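Local coordinates for 35 kDa hemin binding protein (Porphyromonas gingivalis, PDB 5Y1A), which probably binds hemin and is a cargo of the type IX secretion system, joining a thioredoxin-type domain to an immunoglobulin-like beta-sandwich domain, at residues L178-Y183 / F229-E234; V39-T44 / L248-H253. All coordinates share one frame; numbering follows the deposited sequence. Where two conformers were deposited one is given.

Contact 1. Residues L178-Y183 / F229-E234; sequences LMLTAY and FTIKKE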
loop_
_atom_site.group_PDB
_atom_site.type_symbol
_atom_site.label_atom_id
_atom_site.label_comp_id
_atom_site.label_asym_id
_atom_site.label_seq_id
_atom_site.Cartn_x
_atom_site.Cartn_y
_atom_site.Cartn_z
ATOM N N LEU A 178 -1.325 -15.489 -14.876
ATOM C CA LEU A 178 -1.748 -14.168 -14.423
ATOM C C LEU A 178 -1.150 -13.978 -13.045
ATOM O O LEU A 178 -1.062 -14.928 -12.262
ATOM C CB LEU A 178 -3.268 -14.070 -14.343
ATOM C CG LEU A 178 -3.996 -14.304 -15.686
ATOM C CD1 LEU A 178 -5.521 -14.268 -15.478
ATOM C CD2 LEU A 178 -3.605 -13.253 -16.667
ATOM N N MET A 179 -0.781 -12.731 -12.757
ATOM C CA MET A 179 -0.098 -12.393 -11.522
ATOM C C MET A 179 -0.952 -11.412 -10.720
ATOM O O MET A 179 -1.728 -10.650 -11.287
ATOM C CB MET A 179 1.244 -11.727 -11.860
ATOM C CG MET A 179 2.107 -12.487 -12.871
ATOM S SD MET A 179 2.512 -14.194 -12.361
ATOM C CE MET A 179 3.597 -13.828 -11.045
ATOM N N LEU A 180 -0.805 -11.442 -9.402
ATOM C CA LEU A 180 -1.357 -10.373 -8.579
ATOM C C LEU A 180 -0.255 -9.674 -7.776
ATOM O O LEU A 180 0.598 -10.332 -7.136
ATOM C CB LEU A 180 -2.465 -10.901 -7.657
ATOM C CG LEU A 180 -3.156 -9.754 -6.930
ATOM C CD1 LEU A 180 -4.603 -9.676 -7.280
ATOM C CD2 LEU A 180 -2.918 -9.851 -5.414
ATOM N N THR A 181 -0.241 -8.344 -7.869
ATOM C CA THR A 181 0.662 -7.525 -7.060
ATOM C C THR A 181 -0.182 -6.629 -6.163
ATOM O O THR A 181 -1.203 -6.086 -6.598
ATOM C CB THR A 181 1.624 -6.705 -7.961
ATOM O OG1 THR A 181 2.510 -7.613 -8.633
ATOM C CG2 THR A 181 2.464 -5.735 -7.145
ATOM N N ALA A 182 0.241 -6.471 -4.913
ATOM C CA ALA A 182 -0.434 -5.520 -4.026
ATOM C C ALA A 182 0.608 -4.629 -3.347
ATOM O O ALA A 182 1.685 -5.104 -2.894
ATOM C CB ALA A 182 -1.297 -6.249 -2.989
ATOM N N TYR A 183 0.265 -3.349 -3.263
ATOM C CA TYR A 183 1.083 -2.341 -2.610
ATOM C C TYR A 183 0.361 -1.774 -1.388
ATOM O O TYR A 183 -0.874 -1.613 -1.391
ATOM C CB TYR A 183 1.359 -1.137 -3.544
ATOM C CG TYR A 183 2.089 -1.414 -4.833
ATOM C CD1 TYR A 183 3.003 -2.477 -4.951
ATOM C CD2 TYR A 183 1.920 -0.555 -5.932
ATOM C CE1 TYR A 183 3.706 -2.678 -6.175
ATOM C CE2 TYR A 183 2.597 -0.747 -7.127
ATOM C CZ TYR A 183 3.485 -1.813 -7.252
ATOM O OH TYR A 183 4.152 -2.003 -8.454
ATOM N N PHE A 229 -10.857 -16.221 -8.201
ATOM C CA PHE A 229 -9.635 -16.389 -7.396
ATOM C C PHE A 229 -9.772 -15.673 -6.052
ATOM O O PHE A 229 -10.560 -14.738 -5.911
ATOM C CB PHE A 229 -8.407 -15.856 -8.128
ATOM C CG PHE A 229 -8.442 -14.349 -8.367
ATOM C CD1 PHE A 229 -7.980 -13.463 -7.384
ATOM C CD2 PHE A 229 -8.936 -13.826 -9.576
ATOM C CE1 PHE A 229 -7.996 -12.071 -7.598
ATOM C CE2 PHE A 229 -8.957 -12.455 -9.808
ATOM C CZ PHE A 229 -8.496 -11.565 -8.800
ATOM N N THR A 230 -8.968 -16.119 -5.088
ATOM C CA THR A 230 -8.892 -15.505 -3.765
ATOM C C THR A 230 -7.451 -15.580 -3.292
ATOM O O THR A 230 -6.842 -16.651 -3.355
ATOM C CB THR A 230 -9.781 -16.230 -2.718
ATOM O OG1 THR A 230 -11.145 -16.226 -3.143
ATOM C CG2 THR A 230 -9.707 -15.517 -1.359
ATOM N N ILE A 231 -6.906 -14.442 -2.854
ATOM C CA ILE A 231 -5.580 -14.388 -2.222
ATOM C C ILE A 231 -5.765 -13.615 -0.922
ATOM O O ILE A 231 -6.393 -12.561 -0.937
ATOM C CB ILE A 231 -4.520 -13.656 -3.123
ATOM C CG1 ILE A 231 -4.114 -14.580 -4.283
ATOM C CG2 ILE A 231 -3.285 -13.208 -2.292
ATOM C CD1 ILE A 231 -2.834 -14.193 -5.019
ATOM N N LYS A 232 -5.231 -14.135 0.185
ATOM C CA LYS A 232 -5.305 -13.429 1.460
ATOM C C LYS A 232 -3.889 -13.143 1.966
ATOM O O LYS A 232 -3.019 -14.031 1.958
ATOM C CB LYS A 232 -6.108 -14.224 2.522
ATOM C CG LYS A 232 -6.234 -13.467 3.859
ATOM C CD LYS A 232 -7.115 -14.213 4.898
ATOM C CE LYS A 232 -7.476 -13.307 6.068
ATOM N NZ LYS A 232 -7.771 -14.107 7.311
ATOM N N LYS A 233 -3.659 -11.913 2.408
ATOM C CA LYS A 233 -2.363 -11.551 3.001
ATOM C C LYS A 233 -2.578 -11.077 4.443
ATOM O O LYS A 233 -3.604 -10.488 4.771
ATOM C CB LYS A 233 -1.691 -10.422 2.205
ATOM C CG LYS A 233 -1.357 -10.799 0.757
ATOM C CD LYS A 233 -0.117 -11.681 0.709
ATOM C CE LYS A 233 0.315 -11.932 -0.777
ATOM N NZ LYS A 233 1.559 -12.763 -0.765
ATOM N N GLU A 234 -1.588 -11.322 5.291
ATOM C CA GLU A 234 -1.619 -10.857 6.673
ATOM C C GLU A 234 -0.235 -10.306 6.996
ATOM O O GLU A 234 0.735 -11.083 7.089
ATOM C CB GLU A 234 -2.012 -12.018 7.600
ATOM C CG GLU A 234 -1.943 -11.701 9.076
ATOM C CD GLU A 234 -2.259 -12.897 9.963
ATOM O OE1 GLU A 234 -1.320 -13.444 10.587
ATOM O OE2 GLU A 234 -3.439 -13.288 10.028
#
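Leu180 reaches across from one strand to meet two side chains of another, Phe229 and Ile231, and it gives each of them a different part of itself. Its CD1 methyl approaches the Phe229 ring obliquely, with CE1 as the nearest ring carbon at 4.2 Å, and the two side chains run at about a right angle to each other. The first torsion of Leu180 (-173°) sets CG anti to the backbone N and sends the chain out from its strand. Phe229, with chi1 at 65°, leans its ring toward the CD1 methyl of Leu180. Ile231 works lower down on the leucine: its terminal methyl CD1 lies 4.2 Å from Leu180 CB, at the foot of the side chain. Leu180 is thus touched at both its base and its tip, by purely apolar groups. The CA atoms of Leu180 and Ile231 are 8.6 Å apart, so the strands are bridged by side chains alone, as between the two layers of a beta sandwich. Farther along, Lys233 NZ forms a salt bridge with Asp219 and a hydrogen bond with Leu212 O. Strand 179-186 lies between 207-220 and 245-252 in one layer, while 228-235 is an outermost strand of the other, next to 161-169, whose Phe165 also packs on Leu180.

Contact 2. Residues V39-T44 / L248-H253; sequences VLEVFT and LAFVHH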
loop_
_atom_site.group_PDB
_atom_site.type_symbol
_atom_site.label_atom_id
_atom_site.label_comp_id
_atom_site.label_asym_id
_atom_site.label_seq_id
_atom_site.Cartn_x
_atom_site.Cartn_y
_atom_site.Cartn_z
ATOM N N VAL A 39 -4.016 1.948 -13.305
ATOM C CA VAL A 39 -2.885 2.113 -12.386
ATOM C C VAL A 39 -1.797 2.943 -13.063
ATOM O O VAL A 39 -1.460 2.709 -14.220
ATOM C CB VAL A 39 -2.312 0.707 -11.980
ATOM C CG1 VAL A 39 -1.003 0.834 -11.184
ATOM C CG2 VAL A 39 -3.359 -0.084 -11.199
ATOM N N LEU A 40 -1.268 3.931 -12.346
ATOM C CA LEU A 40 -0.100 4.682 -12.809
ATOM C C LEU A 40 1.035 4.314 -11.877
ATOM O O LEU A 40 0.825 4.270 -10.661
ATOM C CB LEU A 40 -0.363 6.196 -12.753
ATOM C CG LEU A 40 -1.626 6.707 -13.477
ATOM C CD1 LEU A 40 -1.679 8.241 -13.412
ATOM C CD2 LEU A 40 -1.638 6.221 -14.932
ATOM N N GLU A 41 2.200 3.972 -12.439
ATOM C CA GLU A 41 3.434 3.811 -11.642
ATOM C C GLU A 41 4.363 4.945 -12.023
ATOM O O GLU A 41 4.765 5.057 -13.176
ATOM C CB GLU A 41 4.058 2.405 -11.857
ATOM C CG GLU A 41 3.143 1.326 -11.240
ATOM C CD GLU A 41 3.531 -0.081 -11.642
ATOM O OE1 GLU A 41 3.520 -0.338 -12.858
ATOM O OE2 GLU A 41 3.850 -0.908 -10.749
ATOM N N VAL A 42 4.644 5.819 -11.049
ATOM C CA VAL A 42 5.481 6.988 -11.263
ATOM C C VAL A 42 6.847 6.801 -10.615
ATOM O O VAL A 42 6.957 6.392 -9.449
ATOM C CB VAL A 42 4.852 8.244 -10.646
ATOM C CG1 VAL A 42 5.701 9.519 -11.031
ATOM C CG2 VAL A 42 3.376 8.323 -11.063
ATOM N N PHE A 43 7.889 7.145 -11.371
ATOM C CA PHE A 43 9.276 6.903 -10.939
ATOM C C PHE A 43 9.924 8.208 -10.513
ATOM O O PHE A 43 9.978 9.168 -11.274
ATOM C CB PHE A 43 10.018 6.188 -12.078
ATOM C CG PHE A 43 9.234 5.032 -12.605
ATOM C CD1 PHE A 43 8.889 3.968 -11.762
ATOM C CD2 PHE A 43 8.765 5.025 -13.923
ATOM C CE1 PHE A 43 8.060 2.924 -12.241
ATOM C CE2 PHE A 43 7.952 3.973 -14.402
ATOM C CZ PHE A 43 7.622 2.927 -13.568
ATOM N N THR A 44 10.394 8.237 -9.266
ATOM C CA THR A 44 10.702 9.498 -8.608
ATOM C C THR A 44 11.815 9.339 -7.561
ATOM O O THR A 44 12.151 8.216 -7.149
ATOM C CB THR A 44 9.397 10.070 -7.961
ATOM O OG1 THR A 44 9.596 11.428 -7.543
ATOM C CG2 THR A 44 8.948 9.222 -6.755
ATOM N N LEU A 248 -3.525 -1.141 -2.645
ATOM C CA LEU A 248 -3.850 -1.293 -4.057
ATOM C C LEU A 248 -3.492 -2.722 -4.466
ATOM O O LEU A 248 -2.382 -3.205 -4.162
ATOM C CB LEU A 248 -2.997 -0.310 -4.869
ATOM C CG LEU A 248 -2.917 -0.502 -6.399
ATOM C CD1 LEU A 248 -4.300 -0.247 -7.025
ATOM C CD2 LEU A 248 -1.932 0.450 -6.977
ATOM N N ALA A 249 -4.387 -3.391 -5.177
ATOM C CA ALA A 249 -4.050 -4.694 -5.760
ATOM C C ALA A 249 -4.366 -4.658 -7.229
ATOM O O ALA A 249 -5.371 -4.040 -7.656
ATOM C CB ALA A 249 -4.846 -5.810 -5.090
ATOM N N PHE A 250 -3.526 -5.329 -8.017
ATOM C CA PHE A 250 -3.830 -5.428 -9.441
ATOM C C PHE A 250 -3.459 -6.775 -10.057
ATOM O O PHE A 250 -2.465 -7.404 -9.649
ATOM C CB PHE A 250 -3.253 -4.245 -10.228
ATOM C CG PHE A 250 -1.795 -3.979 -9.998
ATOM C CD1 PHE A 250 -0.818 -4.586 -10.810
ATOM C CD2 PHE A 250 -1.397 -3.071 -9.015
ATOM C CE1 PHE A 250 0.556 -4.299 -10.623
ATOM C CE2 PHE A 250 -0.018 -2.764 -8.801
ATOM C CZ PHE A 250 0.956 -3.388 -9.620
ATOM N N VAL A 251 -4.294 -7.212 -11.005
ATOM C CA VAL A 251 -4.058 -8.413 -11.819
ATOM C C VAL A 251 -3.306 -7.996 -13.089
ATOM O O VAL A 251 -3.656 -7.002 -13.751
ATOM C CB VAL A 251 -5.407 -9.080 -12.199
ATOM C CG1 VAL A 251 -5.170 -10.338 -13.016
ATOM C CG2 VAL A 251 -6.241 -9.415 -10.927
ATOM N N HIS A 252 -2.247 -8.729 -13.425
ATOM C CA HIS A 252 -1.400 -8.314 -14.530
ATOM C C HIS A 252 -0.735 -9.496 -15.195
ATOM O O HIS A 252 -0.598 -10.571 -14.592
ATOM C CB HIS A 252 -0.342 -7.300 -14.032
ATOM C CG HIS A 252 0.558 -7.815 -12.934
ATOM N ND1 HIS A 252 1.779 -8.402 -13.191
ATOM C CD2 HIS A 252 0.445 -7.766 -11.582
ATOM C CE1 HIS A 252 2.372 -8.713 -12.047
ATOM N NE2 HIS A 252 1.576 -8.345 -11.053
ATOM N N HIS A 253 -0.320 -9.288 -16.445
ATOM C CA HIS A 253 0.520 -10.236 -17.149
ATOM C C HIS A 253 1.938 -10.227 -16.559
ATOM O O HIS A 253 2.354 -9.258 -15.923
ATOM C CB HIS A 253 0.523 -9.906 -18.646
ATOM C CG HIS A 253 -0.826 -10.088 -19.296
ATOM N ND1 HIS A 253 -1.350 -11.330 -19.581
ATOM C CD2 HIS A 253 -1.754 -9.186 -19.694
ATOM C CE1 HIS A 253 -2.542 -11.185 -20.143
ATOM N NE2 HIS A 253 -2.816 -9.894 -20.213
#
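Glu41 OE2 is held by two residues outside these strands, through a salt bridge from Arg114 NH2 and a hydrogen bond with Tyr183 OH, and the same oxygen lies 4.0 Å from Phe250 CZ. The carboxylate and ring planes are turned 79° apart, and OE2 meets the ring obliquely. With CG beside the backbone N (chi1 -68°), the extended chain brings the acid group to the ring although the side chain does not set out straight toward that strand. The two grips on OE2, with OE1 hydrogen-bonded as well, probably restrain the carboxylate, and the nearby arginine would be expected to favour the charged form. Phe250 turns its ring edge to the face of Tyr183 in a T-shaped stack. Strand 34-44 belongs to the thioredoxin-type sheet and runs toward Cys48 and Cys51, a CxxC pair at a helix start that resembles the thioredoxin redox motif; strand 248-252 belongs to the beta sandwich. Their axes pass 10.1 Å apart at 106°, so the two sheets meet nearly crosswise through their side chains. Val39 supplies the apolar half of the contact: its CG2 methyl lies 4.2 Å from Phe250 CD2, the side chains crossing at about a right angle, and 4.3 Å from Leu248 CD1. Leu248 CG in turn sits in the plane of the Phe250 ring, at its edge, while the Leu248 side chain also touches Phe74 and Thr76 of strand 73-79. Ile263 and Ala266 of strand 263-270 pack against Val39 from the sandwich side.

Overall arrangement
Contact 1 and contact 2 lie on opposite faces of one antiparallel sheet, in which strands 179-186 and 245-252 are neighbours; their centres are 13 Å apart. Contact 1 packs that sheet against the other layer of the sandwich, and contact 2 packs it against the thioredoxin-type sheet. Along the chain, contact 1 is nested inside the loop that contact 2 closes. The two are joined directly by the hydrogen bond between Tyr183 OH and Glu41 OE2, 2.6 Å long, and by another of 2.7 Å between Thr181 OG1 and His252 NE2. Within the sheet, Ala182 CB packs 3.4 Å from Leu248 O, and Leu180 CG lies 3.7 Å from Phe250 O.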